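Local structure of iron binding protein FbpA (Mannheimia haemolytica, 1Q35) at residues L14-P17 / M18-F22; I75-K78 / V79-K82; K82-A86 / Q87-S91; Y106-K109 / D110-G113; S278-V281 / K282-T286. The protein binds ferric iron and, as a periplasmic solute-binding protein, probably hands it on to a transporter for uptake into the cell. All blocks are in the same frame, centred on the assembly; numbering follows the deposited sequence.

Contact 1 (L14-P17 / M18-F22); sequences LIEP and MLKNF
Ile15 and Leu19 meet on the buried side of a first helical turn, where their side chains cross obliquely and Ile15 CG1 lies 4.0 Å from Leu19 CD1. Met18 comes at the same isoleucine from a different direction, roughly at a right angle, and places its SD 4.1 Å from Ile15 CD1. A bend in the methionine chain (chi2 89°) turns the sulfur back along the segment, over the start of the helix. This packed side is covered by Leu249 and Leu253 of helix 243-254, Tyr262 of helix 256-266 and Ile32 of strand 29-34.

The solvent side is held much more loosely. Glu16 and Lys20 run side by side, pointing the same way, yet their salt bridge is long, with Glu16 OE1 4.0 Å from Lys20 NZ. A water bridges the pair, accepting from Lys20 NZ at 3.0 Å and giving only a weak bond to Glu16 OE2.

Pro17 O is gripped twice by Asn21, whose backbone N and ND2 approach from opposite faces of the carbonyl plane. The ND2 bond is the shorter, 2.8 Å to Pro17 O, and nearly straight at 171°. Ile15, the N-cap residue, accepts from Leu19 N through its carbonyl. The turn thus opens helix 16-26, the crossover between parallel strands 3-8 and 29-34 in a beta-alpha-beta unit, characteristic of the alpha/beta lobes of periplasmic binding proteins.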
loop_
_atom_site.group_PDB
_atom_site.type_symbol
_atom_site.label_atom_id
_atom_site.label_comp_id
_atom_site.label_asym_id
_atom_site.label_seq_id
_atom_site.Cartn_x
_atom_site.Cartn_y
_atom_site.Cartn_z
ATOM N N LEU A 14 -1.907 -8.838 -9.134
ATOM C CA LEU A 14 -1.072 -7.638 -9.024
ATOM C C LEU A 14 0.447 -7.889 -9.021
ATOM O O LEU A 14 1.223 -6.952 -8.849
ATOM C CB LEU A 14 -1.475 -6.842 -7.772
ATOM C CG LEU A 14 -2.849 -6.168 -7.867
ATOM C CD1 LEU A 14 -3.307 -5.678 -6.501
ATOM C CD2 LEU A 14 -2.816 -5.020 -8.849
ATOM N N ILE A 15 0.881 -9.132 -9.227
ATOM C CA ILE A 15 2.322 -9.430 -9.245
ATOM C C ILE A 15 2.748 -10.513 -10.245
ATOM O O ILE A 15 3.876 -10.481 -10.736
ATOM C CB ILE A 15 2.819 -9.758 -7.807
ATOM C CG1 ILE A 15 4.348 -9.657 -7.699
ATOM C CG2 ILE A 15 2.336 -11.124 -7.355
ATOM C CD1 ILE A 15 4.919 -8.301 -8.010
ATOM N N GLU A 16 1.856 -11.447 -10.562
ATOM C CA GLU A 16 2.167 -12.522 -11.504
ATOM C C GLU A 16 2.700 -12.034 -12.853
ATOM O O GLU A 16 3.648 -12.623 -13.357
ATOM C CB GLU A 16 0.954 -13.442 -11.701
ATOM C CG GLU A 16 1.241 -14.740 -12.440
ATOM C CD GLU A 16 0.007 -15.609 -12.550
ATOM O OE1 GLU A 16 -0.536 -15.728 -13.670
ATOM O OE2 GLU A 16 -0.423 -16.166 -11.515
ATOM N N PRO A 17 2.126 -10.992 -13.463
ATOM C CA PRO A 17 2.662 -10.509 -14.746
ATOM C C PRO A 17 4.145 -10.135 -14.679
ATOM O O PRO A 17 4.909 -10.463 -15.588
ATOM C CB PRO A 17 1.795 -9.282 -15.050
ATOM C CG PRO A 17 0.523 -9.542 -14.334
ATOM C CD PRO A 17 0.929 -10.226 -13.054
ATOM N N MET A 18 4.546 -9.472 -13.600
ATOM C CA MET A 18 5.939 -9.073 -13.428
ATOM C C MET A 18 6.847 -10.285 -13.248
ATOM O O MET A 18 7.939 -10.332 -13.818
ATOM C CB MET A 18 6.101 -8.135 -12.228
ATOM C CG MET A 18 5.336 -6.824 -12.351
ATOM S SD MET A 18 3.671 -6.957 -11.693
ATOM C CE MET A 18 2.903 -5.540 -12.417
ATOM N N LEU A 19 6.395 -11.253 -12.459
ATOM C CA LEU A 19 7.197 -12.441 -12.168
ATOM C C LEU A 19 7.314 -13.361 -13.380
ATOM O O LEU A 19 8.364 -13.954 -13.603
ATOM C CB LEU A 19 6.624 -13.202 -10.976
ATOM C CG LEU A 19 6.601 -12.403 -9.668
ATOM C CD1 LEU A 19 5.918 -13.196 -8.578
ATOM C CD2 LEU A 19 8.009 -11.990 -9.237
ATOM N N LYS A 20 6.249 -13.469 -14.170
ATOM C CA LYS A 20 6.264 -14.287 -15.384
ATOM C C LYS A 20 7.213 -13.696 -16.418
ATOM O O LYS A 20 7.924 -14.434 -17.098
ATOM C CB LYS A 20 4.859 -14.399 -15.980
ATOM C CG LYS A 20 3.909 -15.251 -15.161
ATOM C CD LYS A 20 4.060 -16.734 -15.471
ATOM C CE LYS A 20 2.809 -17.523 -15.115
ATOM N NZ LYS A 20 2.776 -17.901 -13.684
ATOM N N ASN A 21 7.231 -12.371 -16.533
ATOM C CA ASN A 21 8.162 -11.690 -17.427
ATOM C C ASN A 21 9.607 -11.851 -16.961
ATOM O O ASN A 21 10.510 -11.997 -17.781
ATOM C CB ASN A 21 7.802 -10.208 -17.572
ATOM C CG ASN A 21 6.755 -9.972 -18.642
ATOM O OD1 ASN A 21 7.076 -9.855 -19.825
ATOM N ND2 ASN A 21 5.492 -9.914 -18.233
ATOM N N PHE A 22 9.821 -11.839 -15.648
ATOM C CA PHE A 22 11.135 -12.122 -15.073
ATOM C C PHE A 22 11.600 -13.524 -15.464
ATOM O O PHE A 22 12.735 -13.699 -15.895
ATOM C CB PHE A 22 11.100 -11.979 -13.546
ATOM C CG PHE A 22 12.295 -12.575 -12.847
ATOM C CD1 PHE A 22 13.508 -11.899 -12.815
ATOM C CD2 PHE A 22 12.198 -13.804 -12.205
ATOM C CE1 PHE A 22 14.610 -12.447 -12.162
ATOM C CE2 PHE A 22 13.301 -14.351 -11.551
ATOM C CZ PHE A 22 14.499 -13.664 -11.530
HETATM O O HOH W 1 0.884 -19.289 -11.891
#

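Contact 2 (I75-K78 / V79-K82); sequences IDSK and VLEK
Ser77 is the N-cap of helix 78-83 and its hydroxyl caps Leu80 N, a worked case of a serine side chain taking up a backbone N-H that the first helical turn cannot satisfy by itself. Ser77 OG accepts from Leu80 N at 3.1 Å, in an almost straight bond (170°). The hydroxyl reaches this N-H because OG is turned away from its own backbone N and lies beside the carbonyl carbon (chi1 164°). Ser77 OG is also hydrogen-bonded to Glu251 of helix 243-254, which ties the start of the short helix to the long one beside it. The serine carbonyl closes the same first turn: Ser77 O accepts from Glu81 N at 3.1 Å. One residue on, Lys78 O accepts from Lys82 N.

Beneath the cap the contact becomes apolar. Leu80 folds back toward the incoming loop, its CG 3.7 Å from Ser77 CB, and its CD1 continues to Ile75 CG2 at 4.0 Å. Phe96 of strand 96-108 touches both Ile75 and Leu80, while Ile250 packs on the leucine, so this side of the cap faces the interior of the lobe.

The other side is exposed and polar. Glu81 runs out in an extended chain, and its carboxylate is joined to the helix backbone through a water that donates to Lys78 O at 2.8 Å and to Glu81 OE2 at 3.0 Å.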
loop_
_atom_site.group_PDB
_atom_site.type_symbol
_atom_site.label_atom_id
_atom_site.label_comp_id
_atom_site.label_asym_id
_atom_site.label_seq_id
_atom_site.Cartn_x
_atom_site.Cartn_y
_atom_site.Cartn_z
ATOM N N ILE A 75 21.878 -5.351 0.667
ATOM C CA ILE A 75 22.113 -5.574 -0.751
ATOM C C ILE A 75 22.697 -4.309 -1.356
ATOM O O ILE A 75 22.059 -3.252 -1.360
ATOM C CB ILE A 75 20.797 -5.934 -1.472
ATOM C CG1 ILE A 75 20.121 -7.145 -0.818
ATOM C CG2 ILE A 75 21.051 -6.169 -2.957
ATOM C CD1 ILE A 75 20.914 -8.443 -0.902
ATOM N N ASP A 76 23.918 -4.427 -1.867
ATOM C CA ASP A 76 24.622 -3.322 -2.491
ATOM C C ASP A 76 24.683 -3.605 -3.988
ATOM O O ASP A 76 25.483 -4.422 -4.442
ATOM C CB ASP A 76 26.025 -3.212 -1.886
ATOM C CG ASP A 76 26.829 -2.051 -2.446
ATOM O OD1 ASP A 76 26.259 -1.168 -3.124
ATOM O OD2 ASP A 76 28.059 -1.941 -2.242
ATOM N N SER A 77 23.813 -2.934 -4.737
ATOM C CA SER A 77 23.648 -3.144 -6.170
ATOM C C SER A 77 23.685 -1.806 -6.897
ATOM O O SER A 77 22.947 -0.891 -6.547
ATOM C CB SER A 77 22.302 -3.825 -6.441
ATOM O OG SER A 77 21.939 -3.710 -7.804
ATOM N N LYS A 78 24.537 -1.701 -7.911
ATOM C CA LYS A 78 24.610 -0.502 -8.747
ATOM C C LYS A 78 23.319 -0.309 -9.541
ATOM O O LYS A 78 22.941 0.818 -9.848
ATOM C CB LYS A 78 25.791 -0.552 -9.738
ATOM C CG LYS A 78 27.005 -1.407 -9.342
ATOM C CD LYS A 78 27.158 -2.641 -10.246
ATOM C CE LYS A 78 26.011 -3.646 -10.101
ATOM N NZ LYS A 78 25.968 -4.280 -8.757
ATOM N N VAL A 79 22.670 -1.418 -9.892
ATOM C CA VAL A 79 21.410 -1.379 -10.634
ATOM C C VAL A 79 20.293 -0.775 -9.776
ATOM O O VAL A 79 19.561 0.100 -10.237
ATOM C CB VAL A 79 21.007 -2.787 -11.132
ATOM C CG1 VAL A 79 19.605 -2.771 -11.757
ATOM C CG2 VAL A 79 22.041 -3.314 -12.129
ATOM N N LEU A 80 20.174 -1.224 -8.528
ATOM C CA LEU A 80 19.170 -0.678 -7.608
ATOM C C LEU A 80 19.457 0.789 -7.295
ATOM O O LEU A 80 18.538 1.594 -7.159
ATOM C CB LEU A 80 19.120 -1.489 -6.307
ATOM C CG LEU A 80 18.727 -2.965 -6.416
ATOM C CD1 LEU A 80 18.763 -3.635 -5.054
ATOM C CD2 LEU A 80 17.349 -3.122 -7.053
ATOM N N GLU A 81 20.736 1.138 -7.196
ATOM C CA GLU A 81 21.139 2.514 -6.935
ATOM C C GLU A 81 20.691 3.455 -8.054
ATOM O O GLU A 81 20.213 4.556 -7.791
ATOM C CB GLU A 81 22.659 2.591 -6.775
ATOM C CG GLU A 81 23.182 3.976 -6.440
ATOM C CD GLU A 81 24.677 3.984 -6.201
ATOM O OE1 GLU A 81 25.093 4.271 -5.060
ATOM O OE2 GLU A 81 25.431 3.705 -7.157
ATOM N N LYS A 82 20.850 3.004 -9.295
ATOM C CA LYS A 82 20.515 3.790 -10.476
ATOM C C LYS A 82 19.004 3.902 -10.667
ATOM O O LYS A 82 18.490 4.965 -11.023
ATOM C CB LYS A 82 21.133 3.147 -11.722
ATOM C CG LYS A 82 20.977 3.959 -13.004
ATOM C CD LYS A 82 21.530 3.211 -14.211
ATOM C CE LYS A 82 21.125 3.871 -15.524
ATOM N NZ LYS A 82 19.963 3.192 -16.156
HETATM O O HOH W 2 24.602 3.044 -9.969
#

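Contact 3 (K82-A86 / Q87-S91); sequences KNIPA and QFRDS
Arg89 folds back over Ile84 across two successive type I turns, 85-88 and 86-89, that link helix 78-83 to strand 96-108. The side chain starts from a crowded position, with CG between the backbone N and the carbonyl carbon (chi1 53°), and then runs extended as far as NE. Its CB lies 4.0 Å from Ile84 CG2. The next two carbons, CG and CD, keep to that same methyl group, while CG also passes Pro85 O. At the polar end, Arg89 NE donates to Ile84 O at 2.8 Å, tilted from the carbonyl plane, and NH1 adds a weak second bond to the same oxygen. The guanidinium lies with one face over Ala86, whose CA stands 4.0 Å above the plane and over its centre. NH1 also makes a weak bond to Glu81 O, so the tip reaches back to the last turn of the helix.

In the first turn Phe88 N donates to Pro85 O at 3.0 Å; in the second, Arg89 N binds Ala86 O only weakly. Phe88 carries the apolar half of the loop: Gln87 CG sits 3.5 Å above the plane of its ring, over the centre, and Pro85 CB approaches Phe88 CD2 at 3.9 Å.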
loop_
_atom_site.group_PDB
_atom_site.type_symbol
_atom_site.label_atom_id
_atom_site.label_comp_id
_atom_site.label_asym_id
_atom_site.label_seq_id
_atom_site.Cartn_x
_atom_site.Cartn_y
_atom_site.Cartn_z
ATOM N N LYS A 82 20.850 3.004 -9.295
ATOM C CA LYS A 82 20.515 3.790 -10.476
ATOM C C LYS A 82 19.004 3.902 -10.667
ATOM O O LYS A 82 18.490 4.965 -11.023
ATOM C CB LYS A 82 21.133 3.147 -11.722
ATOM C CG LYS A 82 20.977 3.959 -13.004
ATOM C CD LYS A 82 21.530 3.211 -14.211
ATOM C CE LYS A 82 21.125 3.871 -15.524
ATOM N NZ LYS A 82 19.963 3.192 -16.156
ATOM N N ASN A 83 18.300 2.803 -10.414
ATOM C CA ASN A 83 16.879 2.697 -10.750
ATOM C C ASN A 83 15.946 3.261 -9.686
ATOM O O ASN A 83 14.922 3.851 -10.020
ATOM C CB ASN A 83 16.508 1.238 -11.026
ATOM C CG ASN A 83 17.038 0.739 -12.357
ATOM O OD1 ASN A 83 17.419 1.527 -13.227
ATOM N ND2 ASN A 83 17.058 -0.574 -12.528
ATOM N N ILE A 84 16.288 3.071 -8.416
ATOM C CA ILE A 84 15.419 3.467 -7.309
ATOM C C ILE A 84 15.962 4.733 -6.652
ATOM O O ILE A 84 17.068 4.713 -6.109
ATOM C CB ILE A 84 15.310 2.332 -6.259
ATOM C CG1 ILE A 84 14.850 1.027 -6.923
ATOM C CG2 ILE A 84 14.362 2.754 -5.128
ATOM C CD1 ILE A 84 14.819 -0.178 -5.991
ATOM N N PRO A 85 15.220 5.840 -6.701
ATOM C CA PRO A 85 15.641 7.057 -6.003
ATOM C C PRO A 85 15.890 6.782 -4.526
ATOM O O PRO A 85 15.217 5.933 -3.940
ATOM C CB PRO A 85 14.450 8.001 -6.193
ATOM C CG PRO A 85 13.788 7.529 -7.423
ATOM C CD PRO A 85 13.951 6.039 -7.426
ATOM N N ALA A 86 16.848 7.493 -3.938
ATOM C CA ALA A 86 17.274 7.241 -2.562
ATOM C C ALA A 86 16.136 7.318 -1.542
ATOM O O ALA A 86 16.149 6.603 -0.546
ATOM C CB ALA A 86 18.395 8.206 -2.175
ATOM N N GLN A 87 15.151 8.181 -1.793
ATOM C CA GLN A 87 14.043 8.364 -0.861
ATOM C C GLN A 87 13.087 7.171 -0.803
ATOM O O GLN A 87 12.257 7.101 0.095
ATOM C CB GLN A 87 13.259 9.639 -1.192
ATOM C CG GLN A 87 12.410 9.566 -2.457
ATOM C CD GLN A 87 11.402 10.689 -2.551
ATOM O OE1 GLN A 87 11.445 11.486 -3.487
ATOM N NE2 GLN A 87 10.490 10.756 -1.588
ATOM N N PHE A 88 13.211 6.250 -1.757
ATOM C CA PHE A 88 12.349 5.068 -1.820
ATOM C C PHE A 88 13.087 3.770 -1.516
ATOM O O PHE A 88 12.588 2.700 -1.825
ATOM C CB PHE A 88 11.679 4.984 -3.195
ATOM C CG PHE A 88 10.828 6.178 -3.521
ATOM C CD1 PHE A 88 9.849 6.607 -2.634
ATOM C CD2 PHE A 88 11.022 6.885 -4.695
ATOM C CE1 PHE A 88 9.065 7.716 -2.921
ATOM C CE2 PHE A 88 10.237 7.999 -4.988
ATOM C CZ PHE A 88 9.260 8.410 -4.097
ATOM N N ARG A 89 14.270 3.856 -0.911
ATOM C CA ARG A 89 14.958 2.666 -0.415
ATOM C C ARG A 89 15.746 2.983 0.850
ATOM O O ARG A 89 16.025 4.140 1.157
ATOM C CB ARG A 89 15.861 2.050 -1.489
ATOM C CG ARG A 89 16.859 3.001 -2.128
ATOM C CD ARG A 89 17.719 2.338 -3.191
ATOM N NE ARG A 89 18.382 3.317 -4.047
ATOM C CZ ARG A 89 19.469 4.010 -3.718
ATOM N NH1 ARG A 89 19.963 4.893 -4.580
ATOM N NH2 ARG A 89 20.084 3.823 -2.554
ATOM N N ASP A 90 16.067 1.931 1.587
ATOM C CA ASP A 90 16.783 2.025 2.848
ATOM C C ASP A 90 18.152 2.661 2.638
ATOM O O ASP A 90 18.900 2.250 1.757
ATOM C CB ASP A 90 16.967 0.612 3.398
ATOM C CG ASP A 90 17.489 0.582 4.815
ATOM O OD1 ASP A 90 17.840 -0.525 5.279
ATOM O OD2 ASP A 90 17.584 1.594 5.538
ATOM N N SER A 91 18.497 3.646 3.457
ATOM C CA SER A 91 19.852 4.201 3.408
ATOM C C SER A 91 20.887 3.132 3.797
ATOM O O SER A 91 22.044 3.198 3.381
ATOM C CB SER A 91 19.974 5.432 4.307
ATOM O OG SER A 91 19.818 5.095 5.668
#

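Contact 4 (Y106-K109 / D110-G113); sequences YTSK and DRVG
Ser108 O accepts two backbone hydrogen bonds from the far end of the turn. Gly113 N gives the straighter one, at 2.9 Å and nearly in line with the carbonyl, and Val112 N the other, at 3.1 Å from above the carbonyl plane.

Two side-chain hydroxyls add bonds to the backbone. Ser108 OG, turned away from its own N (chi1 169°), accepts from Arg111 N at 2.9 Å. Taken with the Val112 bond to Ser108 O, this makes an ST motif, and the Gly113 bond closes a pi-turn around it, at the point where strand 96-108 leaves the sheet. Thr107 OG1 donates to Gly113 O at 2.8 Å and is also hydrogen-bonded to Asn219.

The guanidinium of Arg111 lies flat over Ser108, with OG 3.2 Å above its plane and over the centre; no hydrogen bond joins them. NE and NH2 have partners outside the turn: NE in a salt bridge with Asp191, NH2 on the carbonyls of Ile185 and Cys190, the latter in the disulfide with Cys134.

The main carbon-to-carbon contact is between Thr107 and Val112, which cross at about a right angle. Val112 CG1 lies 3.8 Å from Thr107 CB and slightly farther from the threonine methyl CG2, while Tyr192 packs against both residues.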
loop_
_atom_site.group_PDB
_atom_site.type_symbol
_atom_site.label_atom_id
_atom_site.label_comp_id
_atom_site.label_asym_id
_atom_site.label_seq_id
_atom_site.Cartn_x
_atom_site.Cartn_y
_atom_site.Cartn_z
ATOM N N TYR A 106 -12.349 8.243 -1.915
ATOM C CA TYR A 106 -13.318 8.110 -3.000
ATOM C C TYR A 106 -14.635 8.730 -2.571
ATOM O O TYR A 106 -15.039 8.582 -1.422
ATOM C CB TYR A 106 -13.513 6.634 -3.354
ATOM C CG TYR A 106 -12.265 6.006 -3.922
ATOM C CD1 TYR A 106 -11.525 5.067 -3.206
ATOM C CD2 TYR A 106 -11.806 6.375 -5.171
ATOM C CE1 TYR A 106 -10.370 4.509 -3.741
ATOM C CE2 TYR A 106 -10.647 5.828 -5.707
ATOM C CZ TYR A 106 -9.936 4.899 -4.994
ATOM O OH TYR A 106 -8.794 4.385 -5.564
ATOM N N THR A 107 -15.299 9.433 -3.484
ATOM C CA THR A 107 -16.603 10.018 -3.184
ATOM C C THR A 107 -17.634 9.618 -4.221
ATOM O O THR A 107 -17.308 9.305 -5.360
ATOM C CB THR A 107 -16.534 11.547 -3.128
ATOM O OG1 THR A 107 -15.952 12.051 -4.339
ATOM C CG2 THR A 107 -15.644 12.033 -1.982
ATOM N N SER A 108 -18.894 9.647 -3.811
ATOM C CA SER A 108 -19.996 9.401 -4.727
ATOM C C SER A 108 -20.021 10.496 -5.786
ATOM O O SER A 108 -20.066 11.672 -5.457
ATOM C CB SER A 108 -21.317 9.405 -3.965
ATOM O OG SER A 108 -22.420 9.416 -4.856
ATOM N N LYS A 109 -19.998 10.109 -7.054
ATOM C CA LYS A 109 -20.139 11.061 -8.147
ATOM C C LYS A 109 -21.425 11.881 -8.001
ATOM O O LYS A 109 -21.390 13.104 -8.089
ATOM C CB LYS A 109 -20.129 10.319 -9.487
ATOM C CG LYS A 109 -20.224 11.214 -10.713
ATOM C CD LYS A 109 -20.326 10.404 -12.004
ATOM C CE LYS A 109 -20.485 11.314 -13.214
ATOM N NZ LYS A 109 -20.908 10.572 -14.433
ATOM N N ASP A 110 -22.537 11.190 -7.747
ATOM C CA ASP A 110 -23.864 11.809 -7.714
ATOM C C ASP A 110 -24.157 12.548 -6.415
ATOM O O ASP A 110 -24.796 13.597 -6.426
ATOM C CB ASP A 110 -24.957 10.745 -7.940
ATOM C CG ASP A 110 -24.935 10.169 -9.342
ATOM O OD1 ASP A 110 -25.398 9.022 -9.521
ATOM O OD2 ASP A 110 -24.490 10.791 -10.326
ATOM N N ARG A 111 -23.701 12.000 -5.293
ATOM C CA ARG A 111 -24.150 12.463 -3.984
ATOM C C ARG A 111 -23.140 13.343 -3.237
ATOM O O ARG A 111 -23.465 13.900 -2.191
ATOM C CB ARG A 111 -24.564 11.272 -3.121
ATOM C CG ARG A 111 -25.692 10.434 -3.728
ATOM C CD ARG A 111 -26.148 9.285 -2.856
ATOM N NE ARG A 111 -25.027 8.409 -2.526
ATOM C CZ ARG A 111 -24.527 7.476 -3.331
ATOM N NH1 ARG A 111 -25.066 7.217 -4.516
ATOM N NH2 ARG A 111 -23.478 6.764 -2.926
ATOM N N VAL A 112 -21.934 13.476 -3.784
ATOM C CA VAL A 112 -20.893 14.335 -3.209
ATOM C C VAL A 112 -20.215 15.203 -4.267
ATOM O O VAL A 112 -20.076 16.410 -4.090
ATOM C CB VAL A 112 -19.794 13.505 -2.478
ATOM C CG1 VAL A 112 -18.686 14.415 -1.915
ATOM C CG2 VAL A 112 -20.402 12.674 -1.378
ATOM N N GLY A 113 -19.774 14.583 -5.355
ATOM C CA GLY A 113 -18.941 15.259 -6.323
ATOM C C GLY A 113 -17.490 15.284 -5.861
ATOM O O GLY A 113 -17.073 14.521 -4.984
#

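Contact 5 (S278-V281 / K282-T286); sequences SAIV and KGWGT
Trp284 lays one face of its indole over Ile280 and Val281, the preceding turn of the short capped helix 279-283. Val281 CA makes a CH-pi contact there, 3.9 Å from the centroid of the six-membered ring and only 15° off the ring normal. Val281 CG2 covers the same face farther out, 3.7 Å from Trp284 CZ3. Toward the five-membered ring Ile280 O stands 3.3 Å above the plane, too poorly aligned to bond to NE1. Ile280 CG2 approaches at CZ2 of the indole, at 3.6 Å. The ring is brought back over the helix by its first torsion, which sets CG beside the backbone N (chi1 -56°). Tyr269 and Phe220 also touch the indole, and Tyr269 packs against Val281 as well.

The other end of the helix is an N-cap. Ser278 OG accepts from Val281 N at 3.1 Å and is also hydrogen-bonded to His267 ND1, so the cap is tied to the loop beside strand 269-270. Ser278 O accepts from Lys282 N in the first regular helical bond.

Toward the C-terminal end the bonds shorten in span. Trp284 N bonds to Val281 O, with only a weak bond to Ile280 O. Gly285 then turns the chain with a positive phi, and a water bridges this bend, donating to Val281 O and to Gly285 O at 2.7 Å each.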
loop_
_atom_site.group_PDB
_atom_site.type_symbol
_atom_site.label_atom_id
_atom_site.label_comp_id
_atom_site.label_asym_id
_atom_site.label_seq_id
_atom_site.Cartn_x
_atom_site.Cartn_y
_atom_site.Cartn_z
ATOM N N SER A 278 0.277 5.172 -16.218
ATOM C CA SER A 278 -0.717 4.857 -17.237
ATOM C C SER A 278 -1.522 6.097 -17.613
ATOM O O SER A 278 -1.537 7.092 -16.885
ATOM C CB SER A 278 -1.670 3.782 -16.725
ATOM O OG SER A 278 -2.511 4.302 -15.703
ATOM N N ALA A 279 -2.207 6.029 -18.749
ATOM C CA ALA A 279 -3.080 7.111 -19.183
ATOM C C ALA A 279 -4.172 7.389 -18.148
ATOM O O ALA A 279 -4.501 8.541 -17.889
ATOM C CB ALA A 279 -3.697 6.799 -20.543
ATOM N N ILE A 280 -4.730 6.341 -17.546
ATOM C CA ILE A 280 -5.736 6.527 -16.503
ATOM C C ILE A 280 -5.137 7.305 -15.323
ATOM O O ILE A 280 -5.712 8.288 -14.855
ATOM C CB ILE A 280 -6.317 5.167 -16.049
ATOM C CG1 ILE A 280 -7.267 4.617 -17.122
ATOM C CG2 ILE A 280 -7.037 5.300 -14.708
ATOM C CD1 ILE A 280 -7.755 3.201 -16.872
ATOM N N VAL A 281 -3.969 6.880 -14.854
ATOM C CA VAL A 281 -3.367 7.488 -13.671
ATOM C C VAL A 281 -2.941 8.933 -13.965
ATOM O O VAL A 281 -3.141 9.827 -13.148
ATOM C CB VAL A 281 -2.187 6.633 -13.161
ATOM C CG1 VAL A 281 -1.380 7.377 -12.111
ATOM C CG2 VAL A 281 -2.701 5.319 -12.605
ATOM N N LYS A 282 -2.402 9.175 -15.151
ATOM C CA LYS A 282 -2.031 10.533 -15.546
ATOM C C LYS A 282 -3.244 11.462 -15.583
ATOM O O LYS A 282 -3.139 12.644 -15.253
ATOM C CB LYS A 282 -1.346 10.524 -16.912
ATOM C CG LYS A 282 0.074 9.990 -16.881
ATOM C CD LYS A 282 0.796 10.218 -18.198
ATOM C CE LYS A 282 0.219 9.380 -19.317
ATOM N NZ LYS A 282 1.120 9.356 -20.500
ATOM N N GLY A 283 -4.392 10.926 -15.990
ATOM C CA GLY A 283 -5.628 11.688 -16.069
ATOM C C GLY A 283 -6.140 12.188 -14.733
ATOM O O GLY A 283 -6.905 13.150 -14.681
ATOM N N TRP A 284 -5.726 11.544 -13.645
ATOM C CA TRP A 284 -6.098 11.990 -12.300
ATOM C C TRP A 284 -5.386 13.271 -11.883
ATOM O O TRP A 284 -5.798 13.916 -10.916
ATOM C CB TRP A 284 -5.786 10.918 -11.253
ATOM C CG TRP A 284 -6.417 9.595 -11.499
ATOM C CD1 TRP A 284 -7.525 9.330 -12.252
ATOM C CD2 TRP A 284 -5.970 8.336 -10.987
ATOM N NE1 TRP A 284 -7.793 7.982 -12.235
ATOM C CE2 TRP A 284 -6.848 7.351 -11.469
ATOM C CE3 TRP A 284 -4.906 7.939 -10.165
ATOM C CZ2 TRP A 284 -6.701 6.000 -11.156
ATOM C CZ3 TRP A 284 -4.764 6.595 -9.857
ATOM C CH2 TRP A 284 -5.655 5.645 -10.350
ATOM N N GLY A 285 -4.310 13.620 -12.582
ATOM C CA GLY A 285 -3.476 14.750 -12.218
ATOM C C GLY A 285 -2.502 14.360 -11.123
ATOM O O GLY A 285 -2.559 13.249 -10.586
ATOM N N THR A 286 -1.597 15.271 -10.791
ATOM C CA THR A 286 -0.693 15.059 -9.665
ATOM C C THR A 286 -1.301 15.626 -8.376
ATOM O O THR A 286 -2.440 16.101 -8.361
ATOM C CB THR A 286 0.726 15.594 -9.969
ATOM O OG1 THR A 286 1.662 15.001 -9.055
ATOM C CG2 THR A 286 0.845 17.088 -9.745
HETATM O O HOH W 3 -1.916 10.596 -10.830
#

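In the fold
Contacts 2 and 3 form one continuous unit: they share Lys82, both use helix 78-83, and their centres are 9 Å apart. The remaining contacts are separate. Contact 4 lies on the opposite side of the molecule from that unit, its centre about 44 Å from that of contact 2, and its nearest atoms are about 6 Å from contact 5. Contact 1 borders the iron site, which holds no iron in this model, and contact 5 lies a little farther off. The Leu14 side chain of contact 1 is about 4 Å from those of Tyr198 and Tyr199 and from a bound formate; that of Trp284 in contact 5 is about 6 Å from the Tyr198 side chain and about 8 Å from that of Tyr199.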